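Local coordinates for Nrps/pks (Streptomyces albus, PDB 4OPE), which probably acts as a ketosynthase domain of the oxazolomycin assembly line, catalysing decarboxylative condensation that extends the growing polyketide chain, at residues M79-S84 with S160-F165; R96-T101 with A153-R158; R228-G233 with P384-D389; E309-G314 with P320-G325. All blocks are in the same frame, centred on the assembly; numbering follows the deposited sequence. Where two conformers were deposited one is given.

Contact 1: residues M79-S84 with S160-F165; sequences MFFRMS and SYFFDF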
loop_
_atom_site.group_PDB
_atom_site.type_symbol
_atom_site.label_atom_id
_atom_site.label_comp_id
_atom_site.label_asym_id
_atom_site.label_seq_id
_atom_site.Cartn_x
_atom_site.Cartn_y
_atom_site.Cartn_z
HETATM N N MSE A 79 -19.816 -0.691 -19.542
HETATM C CA MSE A 79 -19.716 -0.087 -20.864
HETATM C C MSE A 79 -19.125 1.283 -20.699
HETATM O O MSE A 79 -18.405 1.755 -21.581
HETATM C CB MSE A 79 -21.046 -0.016 -21.613
HETATM C CG MSE A 79 -21.691 -1.369 -21.952
HETATM SE SE MSE A 79 -20.547 -2.656 -22.958
HETATM C CE MSE A 79 -21.006 -4.280 -21.922
ATOM N N PHE A 80 -19.418 1.933 -19.574
ATOM C CA PHE A 80 -18.958 3.294 -19.335
ATOM C C PHE A 80 -17.479 3.201 -19.197
ATOM O O PHE A 80 -16.730 3.969 -19.804
ATOM C CB PHE A 80 -19.614 3.933 -18.074
ATOM C CG PHE A 80 -19.196 5.351 -17.811
ATOM C CD1 PHE A 80 -17.948 5.645 -17.287
ATOM C CD2 PHE A 80 -20.056 6.392 -18.073
ATOM C CE1 PHE A 80 -17.558 6.949 -17.033
ATOM C CE2 PHE A 80 -19.684 7.705 -17.818
ATOM C CZ PHE A 80 -18.427 7.988 -17.299
ATOM N N PHE A 81 -17.063 2.226 -18.434
ATOM C CA PHE A 81 -15.637 2.037 -18.179
ATOM C C PHE A 81 -14.875 1.154 -19.157
ATOM O O PHE A 81 -13.808 0.725 -18.823
ATOM C CB PHE A 81 -15.440 1.562 -16.742
ATOM C CG PHE A 81 -15.863 2.587 -15.743
ATOM C CD1 PHE A 81 -15.081 3.720 -15.530
ATOM C CD2 PHE A 81 -17.048 2.462 -15.084
ATOM C CE1 PHE A 81 -15.475 4.690 -14.627
ATOM C CE2 PHE A 81 -17.435 3.412 -14.186
ATOM C CZ PHE A 81 -16.661 4.533 -13.951
ATOM N N ARG A 82 -15.428 0.907 -20.346
ATOM C CA ARG A 82 -14.737 0.184 -21.413
ATOM C C ARG A 82 -14.248 -1.192 -20.980
ATOM O O ARG A 82 -13.086 -1.561 -21.155
ATOM C CB ARG A 82 -13.579 1.021 -21.984
ATOM C CG ARG A 82 -14.029 2.328 -22.621
ATOM C CD ARG A 82 -12.977 2.888 -23.577
ATOM N NE ARG A 82 -13.302 4.254 -23.987
ATOM C CZ ARG A 82 -13.928 4.554 -25.109
ATOM N NH1 ARG A 82 -14.219 5.816 -25.397
ATOM N NH2 ARG A 82 -14.257 3.578 -25.939
HETATM N N MSE A 83 -15.143 -1.965 -20.419
HETATM C CA MSE A 83 -14.784 -3.306 -20.033
HETATM C C MSE A 83 -15.987 -4.147 -20.341
HETATM O O MSE A 83 -17.110 -3.682 -20.402
HETATM C CB MSE A 83 -14.224 -3.277 -18.600
HETATM C CG MSE A 83 -15.154 -3.836 -17.523
HETATM SE SE MSE A 83 -14.415 -3.856 -15.661
HETATM C CE MSE A 83 -13.260 -2.278 -15.735
ATOM N N SER A 84 -15.726 -5.407 -20.609
ATOM C CA SER A 84 -16.766 -6.382 -20.865
ATOM C C SER A 84 -17.533 -6.696 -19.602
ATOM O O SER A 84 -16.991 -6.632 -18.490
ATOM C CB SER A 84 -16.130 -7.668 -21.362
ATOM O OG SER A 84 -15.230 -8.153 -20.394
ATOM N N SER A 160 -5.993 4.871 -12.343
ATOM C CA SER A 160 -4.956 5.620 -13.012
ATOM C C SER A 160 -5.073 5.531 -14.563
ATOM O O SER A 160 -4.877 6.515 -15.267
ATOM C CB SER A 160 -3.570 5.191 -12.516
ATOM O OG SER A 160 -3.347 5.643 -11.183
ATOM N N TYR A 161 -5.434 4.357 -15.064
ATOM C CA TYR A 161 -5.513 4.111 -16.472
ATOM C C TYR A 161 -6.660 4.899 -17.088
ATOM O O TYR A 161 -6.476 5.685 -18.006
ATOM C CB TYR A 161 -5.729 2.646 -16.705
ATOM C CG TYR A 161 -6.183 2.347 -18.082
ATOM C CD1 TYR A 161 -5.297 2.478 -19.160
ATOM C CD2 TYR A 161 -7.477 1.920 -18.327
ATOM C CE1 TYR A 161 -5.691 2.195 -20.451
ATOM C CE2 TYR A 161 -7.902 1.663 -19.614
ATOM C CZ TYR A 161 -7.011 1.798 -20.683
ATOM O OH TYR A 161 -7.412 1.515 -21.978
ATOM N N PHE A 162 -7.842 4.707 -16.542
ATOM C CA PHE A 162 -9.045 5.255 -17.080
ATOM C C PHE A 162 -9.108 6.756 -16.979
ATOM O O PHE A 162 -9.683 7.389 -17.830
ATOM C CB PHE A 162 -10.261 4.655 -16.372
ATOM C CG PHE A 162 -11.566 5.173 -16.879
ATOM C CD1 PHE A 162 -12.103 4.711 -18.085
ATOM C CD2 PHE A 162 -12.261 6.143 -16.177
ATOM C CE1 PHE A 162 -13.318 5.178 -18.547
ATOM C CE2 PHE A 162 -13.474 6.631 -16.643
ATOM C CZ PHE A 162 -14.007 6.139 -17.827
ATOM N N PHE A 163 -8.587 7.345 -15.926
ATOM C CA PHE A 163 -8.662 8.811 -15.785
ATOM C C PHE A 163 -7.416 9.508 -16.284
ATOM O O PHE A 163 -7.320 10.735 -16.209
ATOM C CB PHE A 163 -8.845 9.174 -14.306
ATOM C CG PHE A 163 -10.178 8.811 -13.778
ATOM C CD1 PHE A 163 -10.431 7.547 -13.324
ATOM C CD2 PHE A 163 -11.189 9.747 -13.743
ATOM C CE1 PHE A 163 -11.694 7.226 -12.822
ATOM C CE2 PHE A 163 -12.452 9.418 -13.257
ATOM C CZ PHE A 163 -12.707 8.148 -12.815
ATOM N N ASP A 164 -6.464 8.716 -16.760
ATOM C CA ASP A 164 -5.190 9.185 -17.236
ATOM C C ASP A 164 -4.414 9.896 -16.154
ATOM O O ASP A 164 -4.015 11.060 -16.293
ATOM C CB ASP A 164 -5.375 10.059 -18.478
ATOM C CG ASP A 164 -4.080 10.224 -19.301
ATOM O OD1 ASP A 164 -3.055 9.563 -19.002
ATOM O OD2 ASP A 164 -4.070 11.064 -20.233
ATOM N N PHE A 165 -4.228 9.200 -15.046
ATOM C CA PHE A 165 -3.454 9.746 -13.946
ATOM C C PHE A 165 -2.072 9.092 -13.947
ATOM O O PHE A 165 -1.930 7.887 -13.683
ATOM C CB PHE A 165 -4.179 9.512 -12.606
ATOM C CG PHE A 165 -5.467 10.276 -12.444
ATOM C CD1 PHE A 165 -5.713 11.434 -13.165
ATOM C CD2 PHE A 165 -6.428 9.831 -11.546
ATOM C CE1 PHE A 165 -6.894 12.119 -13.011
ATOM C CE2 PHE A 165 -7.592 10.514 -11.368
ATOM C CZ PHE A 165 -7.841 11.658 -12.110
#
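Phe162 leaves the last turn of helix 152-163 and sets its ring against Phe80 and Phe81, which themselves pack together in turn 79-84. With CG trans to the backbone N (chi1 -180°), the side chain runs from CB straight off the helix. Phe162 CG and Phe162 CD1 each lie 4.0 Å from Phe81 CD1, which stands over the ring centre, and Phe162 CD2 is 3.9 Å from Phe81 CE1. Farther out, CE1 passes the carbonyl O of Phe80, Phe162 CE2 comes to 3.4 Å from Phe81 CE1, and Phe162 CZ at the tip reaches Phe80 CE1 at 3.7 Å. The edge of Phe81 thus meets the face of Phe162, a tilted T-shaped pair with centroids 4.8 Å apart and planes at 61°. Arg113 adds a cation-pi contact to Phe162. Cutting Phe162 back to an alanine is likely to leave the edge of Phe81 and Phe80 CE1 without the ring they pack on. Phe80 also packs on Tyr568 and Phe570 near the chain's end, consistent with the C-terminal linker that folds back over ketosynthases of modular synthases. Asp164 closes the helix in a Schellman motif and bonds Ala275 of the second subunit, as fits the dimeric thiolase fold.

Contact 2: residues R96-T101 with A153-R158; sequences RIFLQT and ASVANR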
loop_
_atom_site.group_PDB
_atom_site.type_symbol
_atom_site.label_atom_id
_atom_site.label_comp_id
_atom_site.label_asym_id
_atom_site.label_seq_id
_atom_site.Cartn_x
_atom_site.Cartn_y
_atom_site.Cartn_z
ATOM N N ARG A 96 -14.650 -1.926 -8.805
ATOM C CA ARG A 96 -15.660 -1.299 -9.609
ATOM C C ARG A 96 -16.246 -0.062 -8.963
ATOM O O ARG A 96 -16.458 0.964 -9.600
ATOM C CB ARG A 96 -16.769 -2.293 -9.838
ATOM C CG ARG A 96 -16.288 -3.635 -10.410
ATOM C CD ARG A 96 -17.477 -4.509 -10.711
ATOM N NE ARG A 96 -17.386 -5.811 -10.086
ATOM C CZ ARG A 96 -18.406 -6.447 -9.544
ATOM N NH1 ARG A 96 -19.614 -5.894 -9.452
ATOM N NH2 ARG A 96 -18.205 -7.644 -9.067
ATOM N N ILE A 97 -16.532 -0.178 -7.681
ATOM C CA ILE A 97 -17.155 0.900 -6.952
ATOM C C ILE A 97 -16.213 2.071 -6.811
ATOM O O ILE A 97 -16.620 3.234 -6.922
ATOM C CB ILE A 97 -17.623 0.392 -5.599
ATOM C CG1 ILE A 97 -18.841 -0.499 -5.852
ATOM C CG2 ILE A 97 -17.946 1.555 -4.672
ATOM C CD1 ILE A 97 -19.436 -1.094 -4.603
ATOM N N PHE A 98 -14.953 1.781 -6.567
ATOM C CA PHE A 98 -14.000 2.845 -6.466
ATOM C C PHE A 98 -13.859 3.656 -7.779
ATOM O O PHE A 98 -13.601 4.855 -7.755
ATOM C CB PHE A 98 -12.661 2.297 -6.017
ATOM C CG PHE A 98 -11.720 3.336 -5.561
ATOM C CD1 PHE A 98 -12.023 4.132 -4.478
ATOM C CD2 PHE A 98 -10.554 3.536 -6.199
ATOM C CE1 PHE A 98 -11.157 5.127 -4.043
ATOM C CE2 PHE A 98 -9.676 4.534 -5.766
ATOM C CZ PHE A 98 -9.987 5.330 -4.689
ATOM N N LEU A 99 -14.059 3.009 -8.910
ATOM C CA LEU A 99 -14.037 3.724 -10.160
ATOM C C LEU A 99 -15.164 4.743 -10.223
ATOM O O LEU A 99 -14.958 5.918 -10.576
ATOM C CB LEU A 99 -14.190 2.774 -11.314
ATOM C CG LEU A 99 -12.933 2.210 -11.910
ATOM C CD1 LEU A 99 -13.376 1.082 -12.810
ATOM C CD2 LEU A 99 -12.160 3.250 -12.705
ATOM N N GLN A 100 -16.361 4.318 -9.852
ATOM C CA GLN A 100 -17.466 5.264 -9.818
ATOM C C GLN A 100 -17.225 6.371 -8.782
ATOM O O GLN A 100 -17.511 7.536 -9.052
ATOM C CB GLN A 100 -18.789 4.547 -9.626
ATOM C CG GLN A 100 -19.041 3.506 -10.744
ATOM C CD GLN A 100 -20.345 2.714 -10.545
ATOM O OE1 GLN A 100 -20.783 2.554 -9.446
ATOM N NE2 GLN A 100 -20.919 2.188 -11.609
ATOM N N THR A 101 -16.656 6.022 -7.631
ATOM C CA THR A 101 -16.335 7.003 -6.616
ATOM C C THR A 101 -15.386 8.044 -7.152
ATOM O O THR A 101 -15.601 9.238 -7.000
ATOM C CB THR A 101 -15.714 6.303 -5.409
ATOM O OG1 THR A 101 -16.700 5.431 -4.839
ATOM C CG2 THR A 101 -15.208 7.293 -4.377
ATOM N N ALA A 153 -3.546 -3.582 -6.142
ATOM C CA ALA A 153 -2.993 -2.670 -7.140
ATOM C C ALA A 153 -3.966 -2.398 -8.252
ATOM O O ALA A 153 -3.999 -1.282 -8.763
ATOM C CB ALA A 153 -1.755 -3.240 -7.735
ATOM N N SER A 154 -4.771 -3.389 -8.628
ATOM C CA SER A 154 -5.755 -3.168 -9.678
ATOM C C SER A 154 -6.766 -2.037 -9.372
ATOM O O SER A 154 -7.142 -1.241 -10.251
ATOM C CB SER A 154 -6.499 -4.446 -9.964
ATOM O OG SER A 154 -6.803 -4.507 -11.342
ATOM N N VAL A 155 -7.175 -1.940 -8.118
ATOM C CA VAL A 155 -8.007 -0.860 -7.725
ATOM C C VAL A 155 -7.361 0.527 -8.018
ATOM O O VAL A 155 -8.037 1.450 -8.556
ATOM C CB VAL A 155 -8.388 -0.965 -6.259
ATOM C CG1 VAL A 155 -9.357 0.148 -5.932
ATOM C CG2 VAL A 155 -9.008 -2.328 -5.964
ATOM N N ALA A 156 -6.083 0.707 -7.693
ATOM C CA ALA A 156 -5.480 1.990 -7.992
ATOM C C ALA A 156 -5.178 2.130 -9.495
ATOM O O ALA A 156 -5.490 3.155 -10.109
ATOM C CB ALA A 156 -4.245 2.192 -7.178
ATOM N N ASN A 157 -4.576 1.092 -10.076
ATOM C CA ASN A 157 -4.080 1.128 -11.465
ATOM C C ASN A 157 -5.206 1.349 -12.480
ATOM O O ASN A 157 -5.075 2.114 -13.420
ATOM C CB ASN A 157 -3.401 -0.193 -11.812
ATOM C CG ASN A 157 -2.103 -0.407 -11.102
ATOM O OD1 ASN A 157 -1.607 -1.508 -11.098
ATOM N ND2 ASN A 157 -1.544 0.617 -10.515
ATOM N N ARG A 158 -6.317 0.673 -12.260
ATOM C CA ARG A 158 -7.446 0.866 -13.105
ATOM C C ARG A 158 -7.971 2.322 -13.050
ATOM O O ARG A 158 -8.280 2.941 -14.082
ATOM C CB ARG A 158 -8.521 -0.133 -12.745
ATOM C CG ARG A 158 -9.672 -0.159 -13.752
ATOM C CD ARG A 158 -10.305 -1.537 -13.813
ATOM N NE ARG A 158 -9.913 -2.220 -15.030
ATOM C CZ ARG A 158 -9.741 -3.531 -15.174
ATOM N NH1 ARG A 158 -9.895 -4.382 -14.180
ATOM N NH2 ARG A 158 -9.394 -3.997 -16.351
#
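Phe98 brings the ring to this contact, and Val155 meets it obliquely: CG1 of Val155 sits 3.6 Å from Phe98 CD2 and 3.9 Å from Phe98 CB, so one methyl spans the root of the side chain and the near corner of the ring. The two side chains cross at about a right angle. Beyond the pair, the Phe98 side chain also packs on Val125 and Ser243, from strands 121-126 and 242-250 of the central sheet. The guanidinium of Arg158, a second flat group, is turned to other partners: NH1 forms a salt bridge with Glu95, and NH2 has a long, weak ion pair with Glu87. What Arg158 gives to segment 96-101 is its aliphatic stem. Arg158 CG lies 4.0 Å from Leu99 CD1, and Arg158 CD is nearly as close. Because the chain bends at chi3 (-105°), the stem can lie against the leucine while the charged end turns off to the carboxylates. Leu99 CD2 also passes the carbonyl O of Arg158 at 4.1 Å.

The helices come within 7.2 Å between CA of Phe98 and CA of Val155, and 7.8 Å between CA of Leu99 and CA of Arg158. Helix 152-163 is sandwiched between helix 93-108 and the second subunit, whose Phe279 packs on Ser154 and Arg158, while Asn157 ND2 bonds Ser427 OG of that subunit. The chemistry is therefore divided: the two segments meet through carbon, without a hydrogen bond between them, and the buried charge of Arg158 is probably balanced mainly by Glu95, just ahead of segment 96-101.

Contact 3: residues R228-G233 with P384-D389; sequences RSFGEG and PHLDLD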
loop_
_atom_site.group_PDB
_atom_site.type_symbol
_atom_site.label_atom_id
_atom_site.label_comp_id
_atom_site.label_asym_id
_atom_site.label_seq_id
_atom_site.Cartn_x
_atom_site.Cartn_y
_atom_site.Cartn_z
ATOM N N ARG A 228 -20.638 1.002 20.080
ATOM C CA ARG A 228 -21.104 1.897 21.102
ATOM C C ARG A 228 -19.950 2.764 21.523
ATOM O O ARG A 228 -19.373 2.581 22.600
ATOM C CB ARG A 228 -21.601 1.081 22.277
ATOM C CG ARG A 228 -22.665 0.049 21.932
ATOM C CD ARG A 228 -23.183 -0.487 23.241
ATOM N NE ARG A 228 -24.157 -1.537 23.125
ATOM C CZ ARG A 228 -24.747 -2.100 24.188
ATOM N NH1 ARG A 228 -24.471 -1.721 25.444
ATOM N NH2 ARG A 228 -25.628 -3.063 24.009
ATOM N N SER A 229 -19.621 3.722 20.668
ATOM C CA SER A 229 -18.374 4.485 20.795
ATOM C C SER A 229 -18.378 5.274 22.101
ATOM O O SER A 229 -19.220 6.122 22.285
ATOM C CB SER A 229 -18.181 5.414 19.593
ATOM O OG SER A 229 -18.361 4.749 18.351
ATOM N N PHE A 230 -17.464 4.926 23.012
ATOM C CA PHE A 230 -17.400 5.484 24.359
ATOM C C PHE A 230 -18.656 5.340 25.195
ATOM O O PHE A 230 -18.869 6.079 26.154
ATOM C CB PHE A 230 -16.977 6.930 24.294
ATOM C CG PHE A 230 -15.816 7.130 23.429
ATOM C CD1 PHE A 230 -14.586 6.681 23.831
ATOM C CD2 PHE A 230 -15.951 7.695 22.186
ATOM C CE1 PHE A 230 -13.470 6.820 23.002
ATOM C CE2 PHE A 230 -14.864 7.851 21.370
ATOM C CZ PHE A 230 -13.615 7.392 21.768
ATOM N N GLY A 231 -19.451 4.345 24.877
ATOM C CA GLY A 231 -20.668 4.101 25.630
ATOM C C GLY A 231 -20.582 2.849 26.464
ATOM O O GLY A 231 -19.734 1.999 26.239
ATOM N N GLU A 232 -21.517 2.717 27.379
ATOM C CA GLU A 232 -21.577 1.552 28.266
ATOM C C GLU A 232 -21.888 0.248 27.557
ATOM O O GLU A 232 -22.690 0.235 26.642
ATOM C CB GLU A 232 -22.635 1.799 29.310
ATOM C CG GLU A 232 -22.556 0.976 30.583
ATOM C CD GLU A 232 -23.843 1.178 31.366
ATOM O OE1 GLU A 232 -24.930 0.969 30.760
ATOM O OE2 GLU A 232 -23.790 1.621 32.531
ATOM N N GLY A 233 -21.204 -0.825 27.985
ATOM C CA GLY A 233 -21.412 -2.197 27.517
ATOM C C GLY A 233 -21.067 -2.516 26.086
ATOM O O GLY A 233 -21.650 -3.449 25.478
ATOM N N PRO A 384 -18.181 3.871 31.807
ATOM C CA PRO A 384 -17.747 4.410 33.089
ATOM C C PRO A 384 -16.283 4.243 33.353
ATOM O O PRO A 384 -15.797 4.882 34.269
ATOM C CB PRO A 384 -18.535 3.590 34.098
ATOM C CG PRO A 384 -18.742 2.302 33.426
ATOM C CD PRO A 384 -18.866 2.585 31.960
ATOM N N HIS A 385 -15.578 3.420 32.572
ATOM C CA HIS A 385 -14.131 3.227 32.788
ATOM C C HIS A 385 -13.228 4.195 32.014
ATOM O O HIS A 385 -12.014 3.992 31.989
ATOM C CB HIS A 385 -13.716 1.807 32.416
ATOM C CG HIS A 385 -14.619 0.768 32.979
ATOM N ND1 HIS A 385 -15.343 -0.101 32.186
ATOM C CD2 HIS A 385 -14.944 0.475 34.255
ATOM C CE1 HIS A 385 -16.082 -0.887 32.949
ATOM N NE2 HIS A 385 -15.865 -0.549 34.208
ATOM N N LEU A 386 -13.791 5.210 31.361
ATOM C CA LEU A 386 -12.965 6.166 30.585
ATOM C C LEU A 386 -12.511 7.326 31.423
ATOM O O LEU A 386 -11.439 7.910 31.156
ATOM C CB LEU A 386 -13.754 6.788 29.456
ATOM C CG LEU A 386 -14.483 5.877 28.496
ATOM C CD1 LEU A 386 -15.407 6.734 27.658
ATOM C CD2 LEU A 386 -13.485 5.099 27.654
ATOM N N ASP A 387 -13.391 7.700 32.367
ATOM C CA ASP A 387 -13.195 8.852 33.239
ATOM C C ASP A 387 -13.050 10.155 32.450
ATOM O O ASP A 387 -12.174 10.969 32.735
ATOM C CB ASP A 387 -11.973 8.626 34.154
ATOM C CG ASP A 387 -11.960 9.563 35.370
ATOM O OD1 ASP A 387 -13.060 9.903 35.895
ATOM O OD2 ASP A 387 -10.838 9.953 35.786
ATOM N N LEU A 388 -13.927 10.339 31.462
ATOM C CA LEU A 388 -13.880 11.503 30.567
ATOM C C LEU A 388 -13.843 12.856 31.246
ATOM O O LEU A 388 -13.244 13.805 30.735
ATOM C CB LEU A 388 -15.103 11.514 29.678
ATOM C CG LEU A 388 -14.974 10.763 28.363
ATOM C CD1 LEU A 388 -16.232 11.028 27.560
ATOM C CD2 LEU A 388 -13.736 11.178 27.589
ATOM N N ASP A 389 -14.483 12.925 32.404
ATOM C CA ASP A 389 -14.800 14.182 33.061
ATOM C C ASP A 389 -13.535 14.805 33.610
ATOM O O ASP A 389 -13.435 16.029 33.744
ATOM C CB ASP A 389 -15.835 13.923 34.160
ATOM C CG ASP A 389 -16.848 12.814 33.766
ATOM O OD1 ASP A 389 -16.438 11.621 33.709
ATOM O OD2 ASP A 389 -18.027 13.137 33.483
#
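Phe230 and Glu232 are the residues of 228-233 that meet Leu386 and Pro384, and the residues around them shape the loop that presents them. The walk starts at Arg228, whose carbonyl O takes the N-H of Gly231 at 2.9 Å to close a type II beta turn. Its guanidinium reaches forward: Arg228 NH1 donates to Glu232 O at 2.9 Å (158° at the hydrogen), with that oxygen in the guanidinium plane, and NH2 pairs with Asp224. At Phe230 the loop touches its partner. Phe230 CB lies 3.7 Å from Leu386 CD1, and the ring's CD1 is 3.9 Å from that same methyl, which also rests near Phe230 O; the side chains cross at about a right angle. With CG trans to the carbonyl carbon (chi1 -47°), the Phe230 ring swings to the backbone N side, toward Ile323 and Glu322 of helix 318-329. Past Gly231, Glu232 lays its CG 4.3 Å from Pro384 CD, a looser touch, while OE2 goes on to a salt bridge with Arg381. Gly233 ends the loop with its carbonyl O 3.2 Å above one face of the Arg228 guanidinium, offset toward its rim. Backbone bonds from Phe230 to Asn383 and from Glu232 to Arg381 continue the join. The arrangement is a loop-to-loop seam in the thiolase fold, between the approach to core strand 242-250 and the approach to outermost strand 393-395.

Contact 4: residues E309-G314 with P320-G325; sequences EAHGTG and PVEITG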
loop_
_atom_site.group_PDB
_atom_site.type_symbol
_atom_site.label_atom_id
_atom_site.label_comp_id
_atom_site.label_asym_id
_atom_site.label_seq_id
_atom_site.Cartn_x
_atom_site.Cartn_y
_atom_site.Cartn_z
ATOM N N GLU A 309 -12.700 13.513 15.979
ATOM C CA GLU A 309 -13.395 12.391 15.375
ATOM C C GLU A 309 -12.555 11.224 15.697
ATOM O O GLU A 309 -11.444 11.034 15.154
ATOM C CB GLU A 309 -13.504 12.549 13.856
ATOM C CG GLU A 309 -14.005 11.324 13.119
ATOM C CD GLU A 309 -15.434 10.880 13.493
ATOM O OE1 GLU A 309 -16.290 11.682 13.995
ATOM O OE2 GLU A 309 -15.718 9.679 13.257
ATOM N N ALA A 310 -13.064 10.438 16.627
ATOM C CA ALA A 310 -12.238 9.415 17.273
ATOM C C ALA A 310 -12.330 8.111 16.528
ATOM O O ALA A 310 -13.281 7.860 15.785
ATOM C CB ALA A 310 -12.704 9.219 18.689
ATOM N N HIS A 311 -11.355 7.253 16.773
ATOM C CA HIS A 311 -11.421 5.908 16.274
ATOM C C HIS A 311 -12.699 5.219 16.711
ATOM O O HIS A 311 -13.450 4.730 15.875
ATOM C CB HIS A 311 -10.205 5.124 16.689
ATOM C CG HIS A 311 -10.131 3.794 16.052
ATOM N ND1 HIS A 311 -10.254 3.625 14.692
ATOM C CD2 HIS A 311 -9.985 2.559 16.589
ATOM C CE1 HIS A 311 -10.163 2.334 14.416
ATOM N NE2 HIS A 311 -9.992 1.669 15.549
ATOM N N GLY A 312 -12.967 5.180 17.994
ATOM C CA GLY A 312 -14.362 5.011 18.442
ATOM C C GLY A 312 -15.018 3.694 18.088
ATOM O O GLY A 312 -16.148 3.643 17.667
ATOM N N THR A 313 -14.286 2.630 18.350
ATOM C CA THR A 313 -14.572 1.288 17.918
ATOM C C THR A 313 -15.652 0.584 18.795
ATOM O O THR A 313 -16.452 -0.240 18.318
ATOM C CB THR A 313 -13.209 0.594 17.905
ATOM O OG1 THR A 313 -13.264 -0.536 17.090
ATOM C CG2 THR A 313 -12.730 0.216 19.300
ATOM N N GLY A 314 -15.709 0.969 20.069
ATOM C CA GLY A 314 -16.726 0.487 20.973
ATOM C C GLY A 314 -16.419 -0.827 21.656
ATOM O O GLY A 314 -17.341 -1.528 22.092
ATOM N N PRO A 320 -11.191 2.896 26.284
ATOM C CA PRO A 320 -10.364 3.506 27.336
ATOM C C PRO A 320 -8.935 3.753 26.910
ATOM O O PRO A 320 -8.291 4.676 27.410
ATOM C CB PRO A 320 -10.347 2.448 28.450
ATOM C CG PRO A 320 -11.560 1.631 28.215
ATOM C CD PRO A 320 -11.765 1.614 26.724
ATOM N N VAL A 321 -8.415 2.884 26.055
ATOM C CA VAL A 321 -7.066 3.078 25.555
ATOM C C VAL A 321 -6.984 4.333 24.698
ATOM O O VAL A 321 -6.013 5.065 24.787
ATOM C CB VAL A 321 -6.579 1.838 24.781
ATOM C CG1 VAL A 321 -5.347 2.124 23.926
ATOM C CG2 VAL A 321 -6.292 0.724 25.780
ATOM N N GLU A 322 -7.999 4.587 23.885
ATOM C CA GLU A 322 -8.002 5.779 23.045
ATOM C C GLU A 322 -7.992 7.039 23.907
ATOM O O GLU A 322 -7.261 7.998 23.645
ATOM C CB GLU A 322 -9.193 5.784 22.108
ATOM C CG GLU A 322 -9.198 6.964 21.153
ATOM C CD GLU A 322 -10.109 6.802 19.915
ATOM O OE1 GLU A 322 -10.969 5.879 19.873
ATOM O OE2 GLU A 322 -9.943 7.625 18.956
ATOM N N ILE A 323 -8.764 7.020 24.971
ATOM C CA ILE A 323 -8.773 8.172 25.834
ATOM C C ILE A 323 -7.424 8.376 26.538
ATOM O O ILE A 323 -6.928 9.497 26.676
ATOM C CB ILE A 323 -9.924 8.114 26.841
ATOM C CG1 ILE A 323 -11.262 7.988 26.125
ATOM C CG2 ILE A 323 -9.944 9.382 27.650
ATOM C CD1 ILE A 323 -11.548 9.104 25.129
ATOM N N THR A 324 -6.817 7.302 26.975
ATOM C CA THR A 324 -5.534 7.410 27.605
ATOM C C THR A 324 -4.494 7.948 26.646
ATOM O O THR A 324 -3.661 8.723 27.046
ATOM C CB THR A 324 -5.084 6.042 28.046
ATOM O OG1 THR A 324 -6.113 5.491 28.864
ATOM C CG2 THR A 324 -3.769 6.119 28.798
ATOM N N GLY A 325 -4.530 7.522 25.386
ATOM C CA GLY A 325 -3.612 8.040 24.367
ATOM C C GLY A 325 -3.743 9.545 24.235
ATOM O O GLY A 325 -2.739 10.260 24.203
#
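Glu322 reaches from helix 318-329 to the backbone of His311 and Gly312, and its carboxylate is the tight part of this contact. OE2 accepts the N-H of His311 at 2.6 Å with a bent angle of 142°, and OE1 accepts the N-H of Gly312 at 2.8 Å, nearly straight at 165°. Each oxygen uses its syn lone pair, so two consecutive peptide N-H groups fill the fork of one carboxylate. The side chain can span the gap because it is drawn out: CG lies trans to the backbone N (chi1 -177°) and the chain stays extended beyond it. CB of Ala310 and CB of His311 close in beside the carboxylate, while the imidazole turns off toward Phe422. Phe230 packs on Glu322 as well.

The far side of the helix is looser. Thr324 is exposed, and its OG1 turns back to Pro320 O at 2.7 Å, which also accepts Thr324 N from the opposite face of its plane. Val321 leans on Pro284 and Gln287 of the neighbouring helix.

An alanine in place of Glu322 would probably leave both buried N-H groups without their acceptor and let the His311 loop shift. The segment's HGTG sequence matches the motif that in ketosynthases supplies one histidine of the Cys-His-His site, consistent with that role for His311. A buried acidic side chain whose two oxygens each take a main-chain N-H thus probably sets the backbone from which this imidazole projects.

The four contacts form two well-separated pairs. Contacts 1 and 2 share helix 152-163, with centres 9 Å apart: Phe81 packs on Leu99 and Gln100, Met83 lies against Arg158, and both contacts touch the second subunit. Contacts 3 and 4, centres 10 Å apart, meet through Ser229 OG and Gly312 O, a probable hydrogen bond of 2.6 Å, and through Phe230 against Ile323; neither touches the other chain. The centres of contacts 1 and 3 are 47 Å apart, on opposite sides of the chain's centre, and contacts 2 and 4 come no nearer than about 18 Å between atoms. Contact 4 holds the HGTG histidine, probably of the active site, and contact 3 adjoins it through Phe230 and Ser229.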